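Exotoxin 5 (Staphylococcus aureus subsp. aureus COL, PDB 3R2I) is of unknown function but has the OB-fold and beta-grasp architecture of staphylococcal superantigen-like exotoxins, secreted proteins that probably act on host immune factors. Local coordinates at residues E82-S87 against A98-L103; L156-V161 against N165-N170; Y58-L63 against R198-T203. All blocks are in the same frame, centred on the assembly; numbering follows the deposited sequence.

Interaction 1 (E82-S87 against A98-L103)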
# COMPACT_ATOMS: atom_id res chain seq x y z
N GLU A 82 -10.14 2.72 -19.61
CA GLU A 82 -10.28 1.98 -20.85
C GLU A 82 -10.42 0.52 -20.49
O GLU A 82 -9.96 0.07 -19.42
CB GLU A 82 -9.00 2.03 -21.68
CG GLU A 82 -8.43 3.39 -22.06
CD GLU A 82 -7.02 3.27 -22.66
OE1 GLU A 82 -6.15 4.09 -22.30
OE2 GLU A 82 -6.77 2.30 -23.45
N ASP A 83 -10.95 -0.24 -21.44
CA ASP A 83 -11.11 -1.68 -21.33
C ASP A 83 -9.78 -2.36 -21.56
O ASP A 83 -8.97 -1.93 -22.38
CB ASP A 83 -12.08 -2.18 -22.43
CG ASP A 83 -12.19 -3.72 -22.48
OD1 ASP A 83 -12.24 -4.36 -21.43
OD2 ASP A 83 -12.26 -4.29 -23.58
N TYR A 84 -9.55 -3.44 -20.82
CA TYR A 84 -8.36 -4.29 -21.05
C TYR A 84 -8.84 -5.74 -20.93
O TYR A 84 -8.83 -6.33 -19.85
CB TYR A 84 -7.22 -3.95 -20.08
CG TYR A 84 -5.95 -4.76 -20.28
CD1 TYR A 84 -5.04 -4.44 -21.29
CD2 TYR A 84 -5.66 -5.82 -19.45
CE1 TYR A 84 -3.85 -5.21 -21.45
CE2 TYR A 84 -4.51 -6.58 -19.60
CZ TYR A 84 -3.61 -6.27 -20.58
OH TYR A 84 -2.49 -7.06 -20.68
N TYR A 85 -9.32 -6.28 -22.04
CA TYR A 85 -9.82 -7.67 -22.09
C TYR A 85 -10.81 -7.96 -20.96
O TYR A 85 -10.69 -8.99 -20.27
CB TYR A 85 -8.65 -8.68 -22.09
CG TYR A 85 -7.65 -8.30 -23.12
CD1 TYR A 85 -7.96 -8.33 -24.47
CD2 TYR A 85 -6.41 -7.80 -22.75
CE1 TYR A 85 -7.07 -7.88 -25.43
CE2 TYR A 85 -5.51 -7.38 -23.70
CZ TYR A 85 -5.83 -7.44 -25.03
OH TYR A 85 -4.90 -7.01 -25.94
N GLY A 86 -11.75 -7.03 -20.76
CA GLY A 86 -12.78 -7.19 -19.72
C GLY A 86 -12.54 -6.52 -18.38
O GLY A 86 -13.45 -6.48 -17.56
N SER A 87 -11.32 -6.08 -18.10
CA SER A 87 -11.06 -5.34 -16.85
C SER A 87 -10.91 -3.88 -17.25
O SER A 87 -10.39 -3.57 -18.35
CB SER A 87 -9.75 -5.74 -16.17
OG SER A 87 -9.67 -7.09 -15.83
N ALA A 98 5.52 3.59 -17.85
CA ALA A 98 4.15 3.43 -18.32
C ALA A 98 3.46 2.58 -17.27
O ALA A 98 4.00 1.60 -16.77
CB ALA A 98 4.10 2.77 -19.68
N PHE A 99 2.28 3.01 -16.89
CA PHE A 99 1.54 2.38 -15.87
C PHE A 99 0.18 1.87 -16.38
O PHE A 99 -0.42 2.48 -17.25
CB PHE A 99 1.31 3.42 -14.76
CG PHE A 99 2.59 3.86 -14.06
CD1 PHE A 99 3.09 3.14 -12.99
CD2 PHE A 99 3.25 5.00 -14.44
CE1 PHE A 99 4.25 3.55 -12.31
CE2 PHE A 99 4.42 5.41 -13.77
CZ PHE A 99 4.91 4.67 -12.71
N LYS A 100 -0.27 0.75 -15.85
CA LYS A 100 -1.58 0.20 -16.18
C LYS A 100 -2.21 -0.15 -14.83
O LYS A 100 -1.82 -1.12 -14.19
CB LYS A 100 -1.50 -0.97 -17.17
CG LYS A 100 -2.86 -1.65 -17.42
CD LYS A 100 -2.81 -2.76 -18.47
CE LYS A 100 -3.01 -2.27 -19.95
NZ LYS A 100 -1.98 -1.47 -20.64
N VAL A 101 -3.13 0.69 -14.37
CA VAL A 101 -3.75 0.52 -13.06
C VAL A 101 -5.14 -0.07 -13.19
O VAL A 101 -6.03 0.54 -13.80
CB VAL A 101 -3.75 1.85 -12.31
CG1 VAL A 101 -4.35 1.69 -10.89
CG2 VAL A 101 -2.32 2.37 -12.22
N PHE A 102 -5.30 -1.27 -12.63
CA PHE A 102 -6.55 -2.03 -12.72
C PHE A 102 -7.56 -1.53 -11.73
O PHE A 102 -7.20 -1.09 -10.61
CB PHE A 102 -6.30 -3.54 -12.51
CG PHE A 102 -5.60 -4.20 -13.66
CD1 PHE A 102 -4.26 -3.93 -13.94
CD2 PHE A 102 -6.27 -5.08 -14.49
CE1 PHE A 102 -3.62 -4.51 -15.03
CE2 PHE A 102 -5.63 -5.66 -15.59
CZ PHE A 102 -4.30 -5.38 -15.86
N LEU A 103 -8.81 -1.54 -12.17
CA LEU A 103 -9.95 -1.11 -11.37
C LEU A 103 -10.82 -2.33 -11.25
O LEU A 103 -11.34 -2.84 -12.23
CB LEU A 103 -10.68 0.02 -12.06
CG LEU A 103 -9.82 1.23 -12.45
CD1 LEU A 103 -10.63 2.19 -13.39
CD2 LEU A 103 -9.36 1.92 -11.18
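Tyr84 meets Lys100 and Phe102 across the intervening strand 87-94 on the OB-fold side of the molecule, a contact between next-but-one strands of one sheet. Strand 77-84 runs into strand 87-94 through a type I' beta turn from Tyr84 to Ser87. With its CG anti to the backbone N, the Tyr84 ring is set beside Lys100 and Phe102.

The CH-pi contact comes first. Lys100 lies across one face of the Tyr84 ring at about a right angle, with CD 3.9 Å from the ring centroid and only 9° off the normal. A bend at chi3 (-87°) brings Lys100 CE to 3.3 Å from Tyr84 CD1, and a second at chi4 turns NZ toward its hydrogen-bond partner, Asn91 OD1 of the middle strand. Tyr85 CD2 covers the opposite face, leaving the phenol ring sandwiched.

The aromatic and apolar contacts follow. The Phe102 ring stands nearly perpendicular to that of Tyr84, planes at 89° and centroids 5.7 Å apart, in an oblique arrangement. Ser87, at the start of the middle strand, touches Phe102 from the adjacent strand, CB lying 3.9 Å from Phe102 CD2. Tyr134 of strand 133-141 touches both aromatic side chains.

Polar bonding fixes the turn itself. Tyr84 and Ser87 exchange backbone bonds, and in an Asx motif Gly86 N donates to Asp83 OD1 at 2.8 Å, on the syn side of the carboxylate.

Interaction 2 (L156-V161 against N165-N170)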
# COMPACT_ATOMS: atom_id res chain seq x y z
N LEU A 156 4.89 4.55 15.04
CA LEU A 156 4.88 3.21 14.49
C LEU A 156 5.75 2.38 15.40
O LEU A 156 6.91 2.73 15.60
CB LEU A 156 5.45 3.19 13.05
CG LEU A 156 5.68 1.86 12.30
CD1 LEU A 156 4.44 1.02 12.16
CD2 LEU A 156 6.28 2.15 10.92
N GLN A 157 5.15 1.37 16.03
CA GLN A 157 5.86 0.48 16.92
C GLN A 157 5.77 -0.92 16.40
O GLN A 157 4.70 -1.34 15.98
CB GLN A 157 5.23 0.40 18.32
CG GLN A 157 5.59 1.46 19.26
CD GLN A 157 5.33 1.02 20.70
OE1 GLN A 157 4.35 0.34 20.99
NE2 GLN A 157 6.24 1.42 21.61
N VAL A 158 6.87 -1.64 16.44
CA VAL A 158 6.91 -3.02 16.04
C VAL A 158 7.20 -3.76 17.33
O VAL A 158 8.16 -3.41 18.05
CB VAL A 158 8.01 -3.30 15.04
CG1 VAL A 158 7.97 -4.79 14.62
CG2 VAL A 158 7.91 -2.34 13.83
N LYS A 159 6.36 -4.73 17.67
CA LYS A 159 6.53 -5.46 18.90
C LYS A 159 6.25 -6.95 18.89
O LYS A 159 5.56 -7.48 18.04
CB LYS A 159 5.73 -4.80 20.01
CG LYS A 159 4.32 -4.46 19.72
CD LYS A 159 3.68 -3.76 20.94
CE LYS A 159 2.38 -2.97 20.59
NZ LYS A 159 1.27 -3.73 19.89
N LYS A 160 6.87 -7.61 19.84
CA LYS A 160 6.61 -9.01 20.09
C LYS A 160 6.20 -9.01 21.54
O LYS A 160 7.01 -8.68 22.44
CB LYS A 160 7.84 -9.90 19.85
CG LYS A 160 7.64 -11.34 20.36
CD LYS A 160 8.81 -12.24 19.95
CE LYS A 160 8.96 -12.34 18.43
NZ LYS A 160 7.71 -12.86 17.78
N VAL A 161 4.96 -9.39 21.80
CA VAL A 161 4.47 -9.33 23.17
C VAL A 161 3.77 -10.63 23.61
O VAL A 161 3.13 -10.65 24.64
CB VAL A 161 3.53 -8.08 23.27
CG1 VAL A 161 2.27 -8.28 22.41
CG2 VAL A 161 3.14 -7.77 24.72
N ASN A 165 10.22 -13.22 26.86
CA ASN A 165 11.21 -12.30 26.35
C ASN A 165 10.69 -11.70 25.06
O ASN A 165 10.55 -12.41 24.08
CB ASN A 165 12.51 -13.03 26.05
CG ASN A 165 13.21 -13.56 27.29
OD1 ASN A 165 13.55 -12.81 28.23
ND2 ASN A 165 13.50 -14.86 27.27
N GLY A 166 10.36 -10.40 25.07
CA GLY A 166 9.87 -9.74 23.88
C GLY A 166 10.58 -8.42 23.62
O GLY A 166 11.67 -8.14 24.15
N PHE A 167 9.98 -7.61 22.76
CA PHE A 167 10.54 -6.34 22.42
C PHE A 167 9.50 -5.42 21.94
O PHE A 167 8.45 -5.86 21.51
CB PHE A 167 11.64 -6.47 21.38
CG PHE A 167 11.21 -7.08 20.07
CD1 PHE A 167 11.49 -8.39 19.78
CD2 PHE A 167 10.62 -6.28 19.07
CE1 PHE A 167 11.14 -8.95 18.55
CE2 PHE A 167 10.28 -6.80 17.88
CZ PHE A 167 10.53 -8.17 17.60
N SER A 168 9.83 -4.15 21.98
CA SER A 168 8.98 -3.08 21.50
C SER A 168 9.89 -1.99 20.92
O SER A 168 10.75 -1.49 21.62
CB SER A 168 8.10 -2.55 22.64
OG SER A 168 7.28 -1.53 22.13
N ILE A 169 9.74 -1.64 19.66
CA ILE A 169 10.65 -0.68 19.00
C ILE A 169 9.91 0.34 18.14
O ILE A 169 9.08 -0.02 17.31
CB ILE A 169 11.60 -1.46 18.07
CG1 ILE A 169 12.52 -2.39 18.88
CG2 ILE A 169 12.45 -0.55 17.15
CD1 ILE A 169 13.21 -3.41 18.02
N ASN A 170 10.21 1.62 18.35
CA ASN A 170 9.64 2.69 17.54
C ASN A 170 10.41 2.87 16.26
O ASN A 170 11.64 2.73 16.23
CB ASN A 170 9.63 4.01 18.32
CG ASN A 170 8.43 4.12 19.24
OD1 ASN A 170 7.32 4.30 18.76
ND2 ASN A 170 8.63 4.03 20.53
O HOH W 1 7.23 6.00 16.10
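Lys160 and Phe167 face each other as a hydrogen-bonded pair in the beta hairpin of strands 155-160 and 167-172, which forms one margin of the beta-grasp sheet. The two strands are antiparallel at 165°, and the side chains divide between two faces.

On the face carrying Val158, Lys160, Phe167 and Ile169, the Phe167 ring leans across to the partner strand. Its CG sits between the backbone N and the carbonyl carbon (chi1 60°), a placement that turns the ring over Lys160. Lys160 CB rests above one ring face, offset toward the rim, and is 3.7 Å from Phe167 CE1. The edge of the same ring points at the backbone, with CD2 3.9 Å from Val158 O. Lys160 then bends at chi3 and chi4, carrying its ammonium group to Leu248 O on the neighbouring strand 241-248. Tyr197 of helix 182-197 packs on Val158, Phe167 and Ile169, so this is the face that the helix of the grasp covers.

The other face is more polar. Gln157 stretches over the partner strand beside Asn170, their amide planes 40° apart, and its CG methylene meets Asn170 OD1 at 3.4 Å. Gln157 NE2 comes to 3.2 Å from Ser168 OG, but at an angle too poor for a hydrogen bond. Lys159 puts CB against Phe167 O at 3.3 Å and sends NZ away to a hydrogen bond with Asn247 OD1.

Between the two faces run two reciprocal pairs of backbone bonds, Val158 with Ile169 and Lys160 with Phe167, the longest being Phe167 N to Lys160 O at 3.2 Å. Beyond them a water accepts from Leu156 N at 2.9 Å and may donate to Asn170 OD1, 3.2 Å away, though other acceptors compete for its protons.

Interaction 3 (Y58-L63 against R198-T203); sequences YYINML and RLYKGT
Ile60 and Tyr200 bring their CA atoms to 5.7 Å where helix 57-68 meets a type II beta turn from Arg198 to Lys201, just after helix 182-197. Tyr200 takes the third position of that turn with positive phi (64°), and Arg198 O accepts from both Lys201 N and Thr203 N, which reach it from opposite faces of its plane.

The contact thus joins helix 57-68, the first of the modelled chain, to a loop of the beta-grasp domain, and Tyr200 makes all of it from the loop side. Leu63 lies over one face of its ring, with CB 3.7 Å from the centroid and nearly on the normal, 12° off. Farther along the ring, Leu63 CD1 comes to 3.7 Å from Tyr200 CE1. CG of Leu199, the preceding residue of the loop, sits over the centre of the opposite face, 3.5 Å above the plane, so the ring is sandwiched between Leu63 and Leu199. Ile60 works nearer the backbone: CG2, set anti to its own backbone N, touches Tyr200 CB at 3.6 Å and Tyr200 O at 3.5 Å.

The hydroxyl of the buried Tyr200 is hydrogen-bonded beyond the contact, to Leu223 O and Arg190 NH1. Apolar and CH-pi contacts therefore bind helix to loop, while the hydroxyl's bonds probably fix the orientation of the ring from the beta-grasp side.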
# COMPACT_ATOMS: atom_id res chain seq x y z
N TYR A 58 6.35 -22.05 -0.34
CA TYR A 58 6.31 -21.23 -1.57
C TYR A 58 5.50 -19.93 -1.43
O TYR A 58 5.81 -18.93 -2.08
CB TYR A 58 5.74 -22.04 -2.76
CG TYR A 58 6.53 -23.30 -3.09
CD1 TYR A 58 7.54 -23.28 -4.06
CD2 TYR A 58 6.26 -24.51 -2.44
CE1 TYR A 58 8.26 -24.45 -4.37
CE2 TYR A 58 6.97 -25.67 -2.74
CZ TYR A 58 7.97 -25.64 -3.70
OH TYR A 58 8.67 -26.79 -3.99
N TYR A 59 4.47 -19.94 -0.58
CA TYR A 59 3.65 -18.75 -0.38
C TYR A 59 4.45 -17.60 0.30
O TYR A 59 4.31 -16.43 -0.09
CB TYR A 59 2.36 -19.08 0.41
CG TYR A 59 1.35 -17.94 0.39
CD1 TYR A 59 0.49 -17.76 -0.70
CD2 TYR A 59 1.27 -17.04 1.44
CE1 TYR A 59 -0.43 -16.68 -0.74
CE2 TYR A 59 0.35 -15.98 1.42
CZ TYR A 59 -0.49 -15.80 0.33
OH TYR A 59 -1.38 -14.75 0.32
N ILE A 60 5.27 -17.94 1.29
CA ILE A 60 6.14 -16.97 2.00
C ILE A 60 7.25 -16.38 1.08
O ILE A 60 7.56 -15.20 1.19
CB ILE A 60 6.72 -17.59 3.31
CG1 ILE A 60 5.59 -17.75 4.35
CG2 ILE A 60 7.84 -16.71 3.86
CD1 ILE A 60 5.98 -18.53 5.64
N ASN A 61 7.81 -17.20 0.17
CA ASN A 61 8.78 -16.72 -0.80
C ASN A 61 8.06 -15.71 -1.70
O ASN A 61 8.65 -14.74 -2.17
CB ASN A 61 9.31 -17.83 -1.71
CG ASN A 61 10.23 -18.80 -1.00
OD1 ASN A 61 10.61 -18.60 0.16
ND2 ASN A 61 10.62 -19.87 -1.72
N MET A 62 6.80 -16.00 -2.00
CA MET A 62 5.98 -15.11 -2.82
C MET A 62 5.78 -13.77 -2.11
O MET A 62 5.94 -12.70 -2.69
CB MET A 62 4.64 -15.79 -3.10
CG MET A 62 3.64 -14.95 -3.94
SD MET A 62 2.75 -13.63 -3.05
CE MET A 62 1.86 -14.65 -1.84
N LEU A 63 5.38 -13.82 -0.85
CA LEU A 63 5.20 -12.61 -0.05
C LEU A 63 6.48 -11.77 -0.03
O LEU A 63 6.44 -10.59 -0.25
CB LEU A 63 4.76 -12.95 1.36
CG LEU A 63 3.33 -13.49 1.46
CD1 LEU A 63 3.02 -14.04 2.85
CD2 LEU A 63 2.30 -12.41 1.04
N ARG A 198 13.40 -9.05 9.11
CA ARG A 198 13.46 -10.29 8.37
C ARG A 198 12.13 -11.04 8.25
O ARG A 198 12.12 -12.28 8.24
CB ARG A 198 14.56 -11.21 8.87
CG ARG A 198 15.94 -10.60 8.74
CD ARG A 198 17.08 -11.59 9.12
NE ARG A 198 17.18 -12.71 8.19
CZ ARG A 198 17.84 -12.68 7.03
NH1 ARG A 198 18.47 -11.56 6.65
NH2 ARG A 198 17.88 -13.77 6.25
N LEU A 199 11.03 -10.31 8.14
CA LEU A 199 9.75 -10.88 7.83
C LEU A 199 9.82 -11.62 6.52
O LEU A 199 10.39 -11.14 5.59
CB LEU A 199 8.67 -9.82 7.79
CG LEU A 199 7.25 -10.28 7.46
CD1 LEU A 199 6.75 -11.23 8.49
CD2 LEU A 199 6.32 -9.13 7.31
N TYR A 200 9.26 -12.81 6.51
CA TYR A 200 9.32 -13.76 5.41
C TYR A 200 10.71 -14.30 5.05
O TYR A 200 10.87 -14.98 4.09
CB TYR A 200 8.62 -13.23 4.17
CG TYR A 200 7.33 -12.53 4.40
CD1 TYR A 200 6.34 -13.06 5.18
CD2 TYR A 200 7.08 -11.34 3.81
CE1 TYR A 200 5.19 -12.43 5.38
CE2 TYR A 200 5.94 -10.71 4.00
CZ TYR A 200 4.97 -11.26 4.77
OH TYR A 200 3.85 -10.60 4.97
N LYS A 201 11.73 -13.99 5.83
CA LYS A 201 13.01 -14.60 5.64
C LYS A 201 13.65 -14.79 6.95
O LYS A 201 14.66 -14.27 7.18
CB LYS A 201 13.94 -13.79 4.75
CG LYS A 201 13.91 -12.30 4.96
CD LYS A 201 15.28 -11.66 4.86
CE LYS A 201 15.25 -10.39 4.02
NZ LYS A 201 16.09 -9.32 4.57
N GLY A 202 13.04 -15.51 7.84
CA GLY A 202 13.58 -15.57 9.16
C GLY A 202 12.52 -15.40 10.20
O GLY A 202 12.26 -16.26 10.97
N THR A 203 11.88 -14.27 10.19
CA THR A 203 10.81 -14.04 11.09
C THR A 203 9.51 -14.58 10.58
O THR A 203 9.17 -14.38 9.47
CB THR A 203 10.70 -12.56 11.33
OG1 THR A 203 11.93 -12.11 11.83
CG2 THR A 203 9.65 -12.22 12.26

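How the interactions relate
Two of the contacts lie one in each domain, interaction 1 in the OB-fold and interaction 2 in the beta-grasp; their centres are 40 Å apart, on opposite sides of the chain's centre. Interaction 3 joins helix 57-68 to the loop after helix 182-197, segments whose nearest ends are 135 residues apart, and encloses both others within the loop it closes. It is much nearer to interaction 2, about 6 Å between nearest atoms, than to interaction 1, about 16 Å. Helix 182-197 links the closer pair: Tyr197 packs on the hairpin of interaction 2, and its carbonyl oxygen accepts from Thr203 OG1 in interaction 3. None of the three touches another.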